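Local coordinates for WGR domain-containing protein (PDB 2RA8) that is of unknown function but joins a WGR domain to a leucine-rich-repeat region, modules that in other proteins commonly serve in binding, at residues A[94-97]-A[98-102]; A[162-165]-A[166-169]; A[198-202]-A[203-207]; A[207-210]-A[211-215]; A[275-278]-A[279-283]. All coordinates share one frame; numbering follows the deposited sequence.

In the fold
From the N terminus the five contacts follow one another, contacts 3 and 4 overlapping at Asp207, and none encloses or crosses another. Contact 1 (94-102) starts helix 96-102, which packs beside strand 80-83, first in the long parallel sheet; its centre is about 26 Å from the chain's centre. Contact 2 (162-169) turns a loop into helix 165-169. Contact 3 (198-207) closes the bend after strand 197-201, and contact 4 (207-215) is the helix that follows. These two touch through Ile200 with Val209 and Leu205 with Val210. Contact 5 (275-283) leads from helix 265-274 into strand 283-285; its centre lies about 43 Å from that of contact 1, across the chain's centre.

Contact 1. Residues A[94-97]-A[98-102]; sequences VNLM and DKILK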
loop_
_atom_site.group_PDB
_atom_site.type_symbol
_atom_site.label_atom_id
_atom_site.label_comp_id
_atom_site.label_asym_id
_atom_site.label_seq_id
_atom_site.Cartn_x
_atom_site.Cartn_y
_atom_site.Cartn_z
ATOM N N VAL A 94 -2.947 21.672 19.692
ATOM C CA VAL A 94 -1.577 21.179 19.775
ATOM C C VAL A 94 -0.728 21.685 18.636
ATOM O O VAL A 94 -1.154 21.702 17.483
ATOM C CB VAL A 94 -1.542 19.629 19.801
ATOM C CG1 VAL A 94 -0.105 19.136 19.749
ATOM C CG2 VAL A 94 -2.214 19.120 21.076
ATOM N N ASN A 95 0.487 22.103 18.971
ATOM C CA ASN A 95 1.448 22.635 18.011
ATOM C C ASN A 95 2.497 21.570 17.732
ATOM O O ASN A 95 3.198 21.146 18.643
ATOM C CB ASN A 95 2.097 23.896 18.617
ATOM C CG ASN A 95 3.254 24.417 17.797
ATOM O OD1 ASN A 95 4.288 23.758 17.672
ATOM N ND2 ASN A 95 3.092 25.612 17.235
ATOM N N LEU A 96 2.616 21.141 16.476
ATOM C CA LEU A 96 3.576 20.096 16.104
ATOM C C LEU A 96 4.976 20.351 16.576
ATOM O O LEU A 96 5.649 19.449 17.073
ATOM C CB LEU A 96 3.602 19.892 14.577
ATOM C CG LEU A 96 4.564 18.804 14.064
ATOM C CD1 LEU A 96 4.197 17.455 14.685
ATOM C CD2 LEU A 96 4.508 18.724 12.544
HETATM N N MSE A 97 5.447 21.577 16.412
HETATM C CA MSE A 97 6.800 21.910 16.839
HETATM C C MSE A 97 6.988 21.689 18.310
HETATM O O MSE A 97 8.095 21.389 18.763
HETATM C CB MSE A 97 7.122 23.351 16.493
HETATM C CG MSE A 97 7.810 23.498 15.161
HETATM SE SE MSE A 97 9.643 22.913 15.301
HETATM C CE MSE A 97 9.667 21.416 14.089
ATOM N N ASP A 98 5.908 21.829 19.076
ATOM C CA ASP A 98 5.987 21.613 20.516
ATOM C C ASP A 98 6.089 20.138 20.813
ATOM O O ASP A 98 6.735 19.745 21.788
ATOM C CB ASP A 98 4.764 22.198 21.234
ATOM C CG ASP A 98 4.772 23.716 21.256
ATOM O OD1 ASP A 98 5.859 24.306 21.449
ATOM O OD2 ASP A 98 3.690 24.321 21.098
ATOM N N LYS A 99 5.452 19.307 19.983
ATOM C CA LYS A 99 5.513 17.855 20.166
ATOM C C LYS A 99 6.923 17.380 19.946
ATOM O O LYS A 99 7.410 16.498 20.650
ATOM C CB LYS A 99 4.598 17.116 19.176
ATOM C CG LYS A 99 3.146 17.016 19.609
ATOM C CD LYS A 99 2.580 15.609 19.371
ATOM C CE LYS A 99 2.415 15.283 17.897
ATOM N NZ LYS A 99 1.820 13.926 17.704
ATOM N N ILE A 100 7.589 17.964 18.956
ATOM C CA ILE A 100 8.962 17.595 18.637
ATOM C C ILE A 100 9.914 18.114 19.689
ATOM O O ILE A 100 10.662 17.342 20.290
ATOM C CB ILE A 100 9.374 18.150 17.259
ATOM C CG1 ILE A 100 8.364 17.695 16.200
ATOM C CG2 ILE A 100 10.779 17.675 16.902
ATOM C CD1 ILE A 100 8.543 18.350 14.851
ATOM N N LEU A 101 9.887 19.426 19.921
ATOM C CA LEU A 101 10.760 20.058 20.912
ATOM C C LEU A 101 10.595 19.478 22.304
ATOM O O LEU A 101 11.501 19.579 23.132
ATOM C CB LEU A 101 10.504 21.569 20.963
ATOM C CG LEU A 101 10.907 22.434 19.755
ATOM C CD1 LEU A 101 10.339 23.831 19.927
ATOM C CD2 LEU A 101 12.434 22.494 19.612
ATOM N N LYS A 102 9.440 18.866 22.566
ATOM C CA LYS A 102 9.156 18.259 23.866
ATOM C C LYS A 102 9.740 16.875 24.073
ATOM O O LYS A 102 10.273 16.574 25.142
ATOM C CB LYS A 102 7.634 18.183 24.099
ATOM C CG LYS A 102 7.217 17.282 25.268
ATOM C CD LYS A 102 6.955 15.841 24.824
ATOM C CE LYS A 102 7.235 14.828 25.937
ATOM N NZ LYS A 102 6.416 15.019 27.168
HETATM O O HOH W 1 1.716 22.345 21.775
#
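Asp98 OD2 comes against Asn95 CB, 3.0 Å away, at the start of helix 96-102, where Asn95 is the N-cap. Their side chains cross at about a right angle, with the amide and carboxylate planes turned 43° apart. Asn95 CG stands anti to the backbone N (chi1 172°), which swings OD1 over the first turn; there it accepts from Asp98 N at 2.9 Å. Asp98 N also points to Asn95 O, 2.8 Å away, so one N-H is divided between two acceptors. Asn95 O in turn has two donors: Asp98 N sits well above its carbonyl plane, whereas Lys99 N, at 3.2 Å from Asn95 O, lies in that plane. A water bridges the same corner, accepting from Asn95 N and donating to Asp98 OD2.

The apolar flank is built differently. Leu96 CG rests 4.1 Å from Ile100 CD1, one turn further on, and the selenomethionine at Met97 bends at both chi2 and chi3, bringing its terminal methyl obliquely across the same isoleucine tip. Both residues also pack on Ile127 of helix 125-132, while Ile100 reaches Tyr83 of strand 80-83 and Phe138 of helix 135-138, so this face is buried against those three elements. On another flank Val94 CG1 meets Lys99 CG at 3.9 Å, their side chains crossing nearly perpendicularly; beyond it Lys99 NZ runs on to a salt bridge with Glu89 and a bond to Ala84 O. Tightest of the carbon contacts is that of Met97 CE with Ile100 CD1, 3.4 Å, closer than usual van der Waals packing.

Contact 2. Residues A[162-165]-A[166-169]; sequences VDLS and PVLD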
loop_
_atom_site.group_PDB
_atom_site.type_symbol
_atom_site.label_atom_id
_atom_site.label_comp_id
_atom_site.label_asym_id
_atom_site.label_seq_id
_atom_site.Cartn_x
_atom_site.Cartn_y
_atom_site.Cartn_z
ATOM N N VAL A 162 8.349 25.543 2.091
ATOM C CA VAL A 162 8.922 26.867 2.301
ATOM C C VAL A 162 10.381 26.749 1.950
ATOM O O VAL A 162 10.825 25.696 1.495
ATOM C CB VAL A 162 8.816 27.312 3.776
ATOM C CG1 VAL A 162 7.354 27.488 4.177
ATOM C CG2 VAL A 162 9.487 26.287 4.669
ATOM N N ASP A 163 11.141 27.817 2.134
ATOM C CA ASP A 163 12.568 27.746 1.854
ATOM C C ASP A 163 13.160 26.901 2.964
ATOM O O ASP A 163 13.112 27.282 4.130
ATOM C CB ASP A 163 13.173 29.147 1.869
ATOM C CG ASP A 163 14.683 29.133 1.783
ATOM O OD1 ASP A 163 15.250 28.166 1.232
ATOM O OD2 ASP A 163 15.303 30.105 2.255
ATOM N N LEU A 164 13.697 25.733 2.626
ATOM C CA LEU A 164 14.276 24.875 3.659
ATOM C C LEU A 164 15.773 25.038 3.807
ATOM O O LEU A 164 16.403 24.316 4.573
ATOM C CB LEU A 164 13.963 23.395 3.382
ATOM C CG LEU A 164 12.500 22.913 3.426
ATOM C CD1 LEU A 164 12.469 21.383 3.262
ATOM C CD2 LEU A 164 11.857 23.307 4.742
ATOM N N SER A 165 16.368 25.979 3.084
ATOM C CA SER A 165 17.814 26.158 3.204
ATOM C C SER A 165 18.233 26.442 4.636
ATOM O O SER A 165 19.283 25.974 5.087
ATOM C CB SER A 165 18.304 27.280 2.293
ATOM O OG SER A 165 19.720 27.398 2.363
ATOM N N PRO A 166 17.430 27.215 5.384
ATOM C CA PRO A 166 17.834 27.488 6.769
ATOM C C PRO A 166 17.764 26.266 7.656
ATOM O O PRO A 166 18.522 26.144 8.624
ATOM C CB PRO A 166 16.857 28.574 7.209
ATOM C CG PRO A 166 16.582 29.305 5.931
ATOM C CD PRO A 166 16.382 28.161 4.959
ATOM N N VAL A 167 16.844 25.360 7.334
ATOM C CA VAL A 167 16.679 24.128 8.099
ATOM C C VAL A 167 17.850 23.221 7.828
ATOM O O VAL A 167 18.394 22.613 8.749
ATOM C CB VAL A 167 15.359 23.408 7.726
ATOM C CG1 VAL A 167 15.301 22.037 8.381
ATOM C CG2 VAL A 167 14.174 24.252 8.186
ATOM N N LEU A 168 18.256 23.128 6.566
ATOM C CA LEU A 168 19.392 22.298 6.215
ATOM C C LEU A 168 20.656 22.879 6.836
ATOM O O LEU A 168 21.567 22.137 7.204
ATOM C CB LEU A 168 19.543 22.207 4.687
ATOM C CG LEU A 168 18.327 21.620 3.935
ATOM C CD1 LEU A 168 18.622 21.593 2.448
ATOM C CD2 LEU A 168 18.006 20.213 4.436
ATOM N N ASP A 169 20.715 24.204 6.973
ATOM C CA ASP A 169 21.891 24.843 7.572
ATOM C C ASP A 169 21.997 24.536 9.051
ATOM O O ASP A 169 23.098 24.502 9.597
ATOM C CB ASP A 169 21.859 26.371 7.382
ATOM C CG ASP A 169 21.986 26.790 5.918
ATOM O OD1 ASP A 169 22.383 25.954 5.075
ATOM O OD2 ASP A 169 21.694 27.968 5.615
#
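Pro166 follows Ser165 directly in the first turn of helix 165-169, and its ring CD comes within 3.4 Å of Ser165 CB, tighter than ordinary carbon packing. A proline suits this place, since a first-turn nitrogen needs no hydrogen-bonded partner in the preceding turn. The buried side is held by backbone bonds. Leu164 O accepts from Leu168 N at 3.0 Å (N-H...O 164°) and, weakly, from Val167 N, while Leu164 and Val167, an ordinary 4.3 Å from CD2 to CG2, pack on Trp146.

Toward solvent the fit is looser. Asp163 crosses Pro166 at about a right angle and rests OD2 against Pro166 CD, 3.5 Å away. The chi1 of Asp163, 172°, carries OD1 toward the chain ahead, where it accepts from Ser165 N at 3.1 Å from above the carboxylate plane, an Asx turn that caps the entry to the helix.

Asp169 turns a carboxylate face to the carbonyl of the preceding turn, with Asp169 CG 2.9 Å from Ser165 O. Acceptor against acceptor would be unfavourable, but Asp169 forms salt bridges with Lys190 and Arg192, and Ser165 OG bonds to Lys190 too; these cations probably offset the crowded oxygens and favour an ionised Asp169.

Contact 3. Residues A[198-202]-A[203-207]; sequences LEIIS and GGLPD
Ser202 OG is gripped by two partners: Gly204 N donates to it across the bend at 3.1 Å, with an N-H...O angle of 145°, and it shares a further hydrogen bond with the hydroxyl of Thr182. The serine oxygen takes the amide two residues on, which makes this an ST turn. With OG trans to its own nitrogen (chi1 -175°), the hydroxyl leans inward over the turn as the chain leaves strand 197-201 and reverses through two glycines. Gly204 O and Leu205 N are also close to OG, but their angles are too poor for bonding. Ser202 O, by contrast, is buried here with no partner in the model.

Inside the bend the apolar groups close up. Ile200 CG2 and Leu205 CD1 meet at 3.8 Å, their side chains crossing at about a right angle, so one methyl of each limb makes the touch. The same Leu205 CD1 stands 4.1 Å from Ser202 CB, and Leu205 CB lies 3.8 Å from Ser202 OG. Leu205 thereby touches both Ile200 and Ser202, linking the two limbs of the bend.

Pro206 follows as the N-cap of helix 207-215, and Asp207 N finds an acceptor in Asp236. The strand lies between parallel neighbours 176-180 and 223-227; from it Ile200 packs against Val209, while Leu205 reaches Val210 and Phe242, fastening strand, bend and helix 207-215 together.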
loop_
_atom_site.group_PDB
_atom_site.type_symbol
_atom_site.label_atom_id
_atom_site.label_comp_id
_atom_site.label_asym_id
_atom_site.label_seq_id
_atom_site.Cartn_x
_atom_site.Cartn_y
_atom_site.Cartn_z
ATOM N N LEU A 198 20.089 12.525 -1.715
ATOM C CA LEU A 198 19.085 13.548 -1.934
ATOM C C LEU A 198 18.007 13.024 -2.841
ATOM O O LEU A 198 18.267 12.694 -4.003
ATOM C CB LEU A 198 19.721 14.781 -2.588
ATOM C CG LEU A 198 18.761 15.887 -3.042
ATOM C CD1 LEU A 198 17.952 16.391 -1.844
ATOM C CD2 LEU A 198 19.548 17.027 -3.688
ATOM N N GLU A 199 16.789 12.934 -2.316
ATOM C CA GLU A 199 15.660 12.464 -3.105
ATOM C C GLU A 199 14.515 13.405 -2.916
ATOM O O GLU A 199 14.151 13.733 -1.787
ATOM C CB GLU A 199 15.222 11.055 -2.679
ATOM C CG GLU A 199 13.832 10.646 -3.213
ATOM C CD GLU A 199 13.531 9.161 -3.002
ATOM O OE1 GLU A 199 13.941 8.607 -1.958
ATOM O OE2 GLU A 199 12.875 8.556 -3.872
ATOM N N ILE A 200 13.946 13.865 -4.022
ATOM C CA ILE A 200 12.822 14.776 -3.954
ATOM C C ILE A 200 11.655 14.165 -4.700
ATOM O O ILE A 200 11.761 13.828 -5.878
ATOM C CB ILE A 200 13.190 16.155 -4.543
ATOM C CG1 ILE A 200 14.390 16.748 -3.776
ATOM C CG2 ILE A 200 11.994 17.087 -4.458
ATOM C CD1 ILE A 200 14.873 18.089 -4.309
ATOM N N ILE A 201 10.548 13.996 -3.989
ATOM C CA ILE A 201 9.324 13.421 -4.543
ATOM C C ILE A 201 8.408 14.577 -4.850
ATOM O O ILE A 201 8.079 15.377 -3.964
ATOM C CB ILE A 201 8.673 12.468 -3.519
ATOM C CG1 ILE A 201 9.665 11.353 -3.171
ATOM C CG2 ILE A 201 7.399 11.851 -4.088
ATOM C CD1 ILE A 201 9.301 10.579 -1.912
ATOM N N SER A 202 7.884 14.635 -6.041
ATOM C CA SER A 202 7.153 15.812 -6.512
ATOM C C SER A 202 6.081 15.363 -7.456
ATOM O O SER A 202 6.302 14.400 -8.263
ATOM C CB SER A 202 8.100 16.693 -7.285
ATOM O OG SER A 202 7.532 17.894 -7.681
ATOM N N GLY A 203 4.974 16.140 -7.494
ATOM C CA GLY A 203 3.944 15.957 -8.576
ATOM C C GLY A 203 4.219 16.862 -9.784
ATOM O O GLY A 203 3.640 16.729 -10.829
ATOM N N GLY A 204 5.207 17.733 -9.673
ATOM C CA GLY A 204 5.662 18.439 -10.817
ATOM C C GLY A 204 6.850 19.263 -10.348
ATOM O O GLY A 204 6.699 20.274 -9.675
ATOM N N LEU A 205 8.012 18.937 -10.832
ATOM C CA LEU A 205 9.191 19.518 -10.159
ATOM C C LEU A 205 9.541 20.867 -10.811
ATOM O O LEU A 205 9.862 20.920 -12.004
ATOM C CB LEU A 205 10.381 18.551 -10.127
ATOM C CG LEU A 205 11.668 19.028 -9.376
ATOM C CD1 LEU A 205 11.707 18.628 -7.868
ATOM C CD2 LEU A 205 12.871 18.274 -10.143
ATOM N N PRO A 206 9.480 21.982 -9.965
ATOM C CA PRO A 206 9.765 23.314 -10.512
ATOM C C PRO A 206 11.219 23.477 -10.905
ATOM O O PRO A 206 12.095 22.808 -10.360
ATOM C CB PRO A 206 9.386 24.253 -9.363
ATOM C CG PRO A 206 8.348 23.486 -8.613
ATOM C CD PRO A 206 8.920 22.089 -8.607
ATOM N N ASP A 207 11.487 24.367 -11.856
ATOM C CA ASP A 207 12.854 24.623 -12.293
ATOM C C ASP A 207 13.664 25.234 -11.168
ATOM O O ASP A 207 14.885 25.097 -11.124
ATOM C CB ASP A 207 12.862 25.568 -13.506
ATOM C CG ASP A 207 12.624 24.839 -14.824
ATOM O OD1 ASP A 207 12.358 25.513 -15.843
ATOM O OD2 ASP A 207 12.714 23.593 -14.843
#

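Contact 4. Residues A[207-210]-A[211-215]; sequences DSVV and EDILG
Asp212 lays one face of its carboxylate over the carbonyl oxygen of Ser208: Ser208 O sits almost squarely above Asp212 CG at 3.3 Å. The two carboxylate oxygens are only slightly farther off. Asp212 OD2 is held by two donors from outside the helix, Ser186 OG and the backbone N of Ile187, which fix the turn of the group and probably stabilise its negative charge. Glu211 presents its flat end otherwise. Asp207 O comes beside Glu211 OE2, 3.5 Å away, rather than over the carboxylate face, and Glu211 CG is nearer still to that oxygen. The Asp207 and Glu211 carboxylates keep 5.5 Å between Asp207 OD1 and Glu211 OE2; this like-charged pair lies on the more exposed side.

On another flank Val210 and Leu214 run side by side, pointing the same way, with Val210 CG1 4.0 Å from Leu214 CG. Leu214 CG is placed opposite its carbonyl carbon (chi1 -50°), which folds the side chain back to within 3.0 Å of Val210 O. Val209 CG1 and Ile213 CD1 make a looser pair at 4.4 Å.

The backbone beneath is regular: Glu211 N, Asp212 N, Ile213 N and Leu214 N each donate to the carbonyl four residues earlier, Leu214 N to Val210 O at 2.9 Å and nearly straight (169°). Val210 also packs on Val241 and Phe242. The whole is the helix of a beta-alpha-beta unit, strand 197-201, helix 207-215 and strand 223-227, whose two strands are parallel neighbours in the sheet.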
loop_
_atom_site.group_PDB
_atom_site.type_symbol
_atom_site.label_atom_id
_atom_site.label_comp_id
_atom_site.label_asym_id
_atom_site.label_seq_id
_atom_site.Cartn_x
_atom_site.Cartn_y
_atom_site.Cartn_z
ATOM N N ASP A 207 11.487 24.367 -11.856
ATOM C CA ASP A 207 12.854 24.623 -12.293
ATOM C C ASP A 207 13.664 25.234 -11.168
ATOM O O ASP A 207 14.885 25.097 -11.124
ATOM C CB ASP A 207 12.862 25.568 -13.506
ATOM C CG ASP A 207 12.624 24.839 -14.824
ATOM O OD1 ASP A 207 12.358 25.513 -15.843
ATOM O OD2 ASP A 207 12.714 23.593 -14.843
ATOM N N SER A 208 12.986 25.908 -10.243
ATOM C CA SER A 208 13.667 26.534 -9.112
ATOM C C SER A 208 14.387 25.505 -8.279
ATOM O O SER A 208 15.497 25.743 -7.805
ATOM C CB SER A 208 12.671 27.302 -8.241
ATOM O OG SER A 208 11.524 26.520 -7.961
ATOM N N VAL A 209 13.771 24.343 -8.109
ATOM C CA VAL A 209 14.383 23.270 -7.334
ATOM C C VAL A 209 15.632 22.760 -8.017
ATOM O O VAL A 209 16.680 22.598 -7.383
ATOM C CB VAL A 209 13.393 22.105 -7.137
ATOM C CG1 VAL A 209 14.075 20.959 -6.413
ATOM C CG2 VAL A 209 12.172 22.593 -6.354
ATOM N N VAL A 210 15.541 22.504 -9.320
ATOM C CA VAL A 210 16.697 22.020 -10.060
ATOM C C VAL A 210 17.829 23.033 -10.007
ATOM O O VAL A 210 19.006 22.665 -9.890
ATOM C CB VAL A 210 16.343 21.738 -11.537
ATOM C CG1 VAL A 210 17.567 21.236 -12.277
ATOM C CG2 VAL A 210 15.227 20.702 -11.620
ATOM N N GLU A 211 17.483 24.315 -10.083
ATOM C CA GLU A 211 18.491 25.370 -10.047
ATOM C C GLU A 211 19.177 25.440 -8.706
ATOM O O GLU A 211 20.360 25.783 -8.621
ATOM C CB GLU A 211 17.861 26.719 -10.406
ATOM C CG GLU A 211 17.365 26.763 -11.849
ATOM C CD GLU A 211 16.876 28.132 -12.271
ATOM O OE1 GLU A 211 17.719 29.044 -12.417
ATOM O OE2 GLU A 211 15.649 28.293 -12.454
ATOM N N ASP A 212 18.445 25.124 -7.642
ATOM C CA ASP A 212 19.049 25.106 -6.317
ATOM C C ASP A 212 20.102 24.023 -6.299
ATOM O O ASP A 212 21.210 24.226 -5.801
ATOM C CB ASP A 212 18.007 24.829 -5.229
ATOM C CG ASP A 212 17.137 26.036 -4.935
ATOM O OD1 ASP A 212 17.583 27.173 -5.211
ATOM O OD2 ASP A 212 16.012 25.854 -4.414
ATOM N N ILE A 213 19.777 22.869 -6.867
ATOM C CA ILE A 213 20.731 21.767 -6.911
ATOM C C ILE A 213 21.944 22.141 -7.737
ATOM O O ILE A 213 23.079 21.994 -7.284
ATOM C CB ILE A 213 20.070 20.503 -7.488
ATOM C CG1 ILE A 213 18.862 20.134 -6.624
ATOM C CG2 ILE A 213 21.066 19.364 -7.529
ATOM C CD1 ILE A 213 17.973 19.072 -7.224
ATOM N N LEU A 214 21.714 22.656 -8.942
ATOM C CA LEU A 214 22.807 23.052 -9.829
ATOM C C LEU A 214 23.658 24.118 -9.183
ATOM O O LEU A 214 24.873 24.176 -9.395
ATOM C CB LEU A 214 22.257 23.600 -11.153
ATOM C CG LEU A 214 21.216 22.797 -11.930
ATOM C CD1 LEU A 214 21.036 23.416 -13.317
ATOM C CD2 LEU A 214 21.654 21.362 -12.056
ATOM N N GLY A 215 23.017 24.970 -8.389
ATOM C CA GLY A 215 23.737 26.037 -7.715
ATOM C C GLY A 215 24.435 25.604 -6.439
ATOM O O GLY A 215 25.184 26.382 -5.844
#

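Contact 5. Residues A[275-278]-A[279-283]; sequences SDIL and PQLET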
loop_
_atom_site.group_PDB
_atom_site.type_symbol
_atom_site.label_atom_id
_atom_site.label_comp_id
_atom_site.label_asym_id
_atom_site.label_seq_id
_atom_site.Cartn_x
_atom_site.Cartn_y
_atom_site.Cartn_z
ATOM N N SER A 275 25.863 10.684 -21.381
ATOM C CA SER A 275 26.575 11.357 -20.296
ATOM C C SER A 275 27.926 10.789 -19.924
ATOM O O SER A 275 28.205 9.603 -20.132
ATOM C CB SER A 275 25.687 11.381 -19.047
ATOM O OG SER A 275 26.335 12.023 -17.962
ATOM N N ASP A 276 28.777 11.638 -19.355
ATOM C CA ASP A 276 30.095 11.198 -18.936
ATOM C C ASP A 276 30.031 10.665 -17.525
ATOM O O ASP A 276 31.007 10.125 -17.016
ATOM C CB ASP A 276 31.103 12.354 -19.033
ATOM C CG ASP A 276 30.878 13.427 -17.983
ATOM O OD1 ASP A 276 29.787 13.467 -17.377
ATOM O OD2 ASP A 276 31.802 14.239 -17.773
ATOM N N ILE A 277 28.872 10.802 -16.886
ATOM C CA ILE A 277 28.708 10.313 -15.521
ATOM C C ILE A 277 28.382 8.832 -15.510
ATOM O O ILE A 277 28.743 8.120 -14.570
ATOM C CB ILE A 277 27.595 11.116 -14.753
ATOM C CG1 ILE A 277 27.704 10.854 -13.242
ATOM C CG2 ILE A 277 26.196 10.703 -15.240
ATOM C CD1 ILE A 277 26.940 11.861 -12.383
ATOM N N LEU A 278 27.732 8.348 -16.568
ATOM C CA LEU A 278 27.332 6.936 -16.659
ATOM C C LEU A 278 28.394 5.903 -16.303
ATOM O O LEU A 278 28.116 4.943 -15.587
ATOM C CB LEU A 278 26.778 6.626 -18.063
ATOM C CG LEU A 278 26.345 5.174 -18.338
ATOM C CD1 LEU A 278 25.291 4.729 -17.331
ATOM C CD2 LEU A 278 25.792 5.071 -19.747
ATOM N N PRO A 279 29.633 6.068 -16.797
ATOM C CA PRO A 279 30.670 5.085 -16.465
ATOM C C PRO A 279 30.890 4.795 -14.987
ATOM O O PRO A 279 31.257 3.677 -14.626
ATOM C CB PRO A 279 31.913 5.670 -17.119
ATOM C CG PRO A 279 31.351 6.312 -18.356
ATOM C CD PRO A 279 30.119 7.018 -17.816
ATOM N N GLN A 280 30.669 5.786 -14.126
ATOM C CA GLN A 280 30.876 5.605 -12.687
ATOM C C GLN A 280 29.670 5.097 -11.915
ATOM O O GLN A 280 29.808 4.606 -10.792
ATOM C CB GLN A 280 31.298 6.927 -12.044
ATOM C CG GLN A 280 30.154 7.920 -11.905
ATOM C CD GLN A 280 30.615 9.284 -11.438
ATOM O OE1 GLN A 280 31.477 9.903 -12.061
ATOM N NE2 GLN A 280 30.037 9.767 -10.340
ATOM N N LEU A 281 28.484 5.219 -12.505
ATOM C CA LEU A 281 27.251 4.797 -11.839
ATOM C C LEU A 281 27.094 3.327 -11.607
ATOM O O LEU A 281 27.602 2.508 -12.360
ATOM C CB LEU A 281 26.028 5.269 -12.627
ATOM C CG LEU A 281 25.802 6.775 -12.782
ATOM C CD1 LEU A 281 24.540 7.016 -13.603
ATOM C CD2 LEU A 281 25.670 7.407 -11.411
ATOM N N GLU A 282 26.373 2.989 -10.547
ATOM C CA GLU A 282 26.087 1.601 -10.234
ATOM C C GLU A 282 24.635 1.395 -10.570
ATOM O O GLU A 282 24.233 0.319 -11.012
ATOM C CB GLU A 282 26.270 1.307 -8.743
ATOM C CG GLU A 282 27.652 1.590 -8.199
ATOM C CD GLU A 282 27.833 1.075 -6.783
ATOM O OE1 GLU A 282 26.914 1.256 -5.955
ATOM O OE2 GLU A 282 28.899 0.494 -6.495
ATOM N N THR A 283 23.835 2.438 -10.369
ATOM C CA THR A 283 22.398 2.341 -10.618
ATOM C C THR A 283 21.826 3.415 -11.517
ATOM O O THR A 283 22.053 4.606 -11.314
ATOM C CB THR A 283 21.613 2.366 -9.276
ATOM O OG1 THR A 283 22.109 1.332 -8.414
ATOM C CG2 THR A 283 20.109 2.146 -9.518
HETATM O O HOH W 2 31.963 8.536 -14.825
#
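Gln280 meets Ile277 through a chi1 of 74°, which sets CG between its own nitrogen and carbonyl carbon and drops the extended chain back over the turn. Ile277 CG1, trans to its nitrogen (chi1 -165°), stretches to the same place, so Gln280 CD lies 3.8 Å from Ile277 CG1. This places Gln280 CG 3.0 Å from Ile277 O, and Gln280 N donates to that oxygen at 3.1 Å from above the carbonyl plane. The amide end is secured elsewhere: NE2 bonds to the carbonyls of Phe251 and Leu254.

Ahead of this turn Ser275 OG accepts from Ile277 N at 3.0 Å, nearly straight at 169°, forming an ST turn, and OG bonds to Phe246 O as well. Pro279 follows Leu278 directly, its ring CD 3.4 Å from Leu278 CB, under the usual carbon separation; Asp276 O is 3.3 Å from the same Pro279 CD. Leu281 completes the inner side, its CD1 resting 4.4 Å from Ile277 CG2 and near the Leu278 tip.

The contact joins helix 265-274 to strand 283-285. Asp276 forms a salt bridge with Lys248, Leu281 packs on Leu257 of strand 256-260 and on Leu309, and the backbone of Glu282 bonds to Lys255 on one flank and to Lys310 and Phe311 on the other, so the chain enters the parallel sheet between strands 256-260 and 311-313.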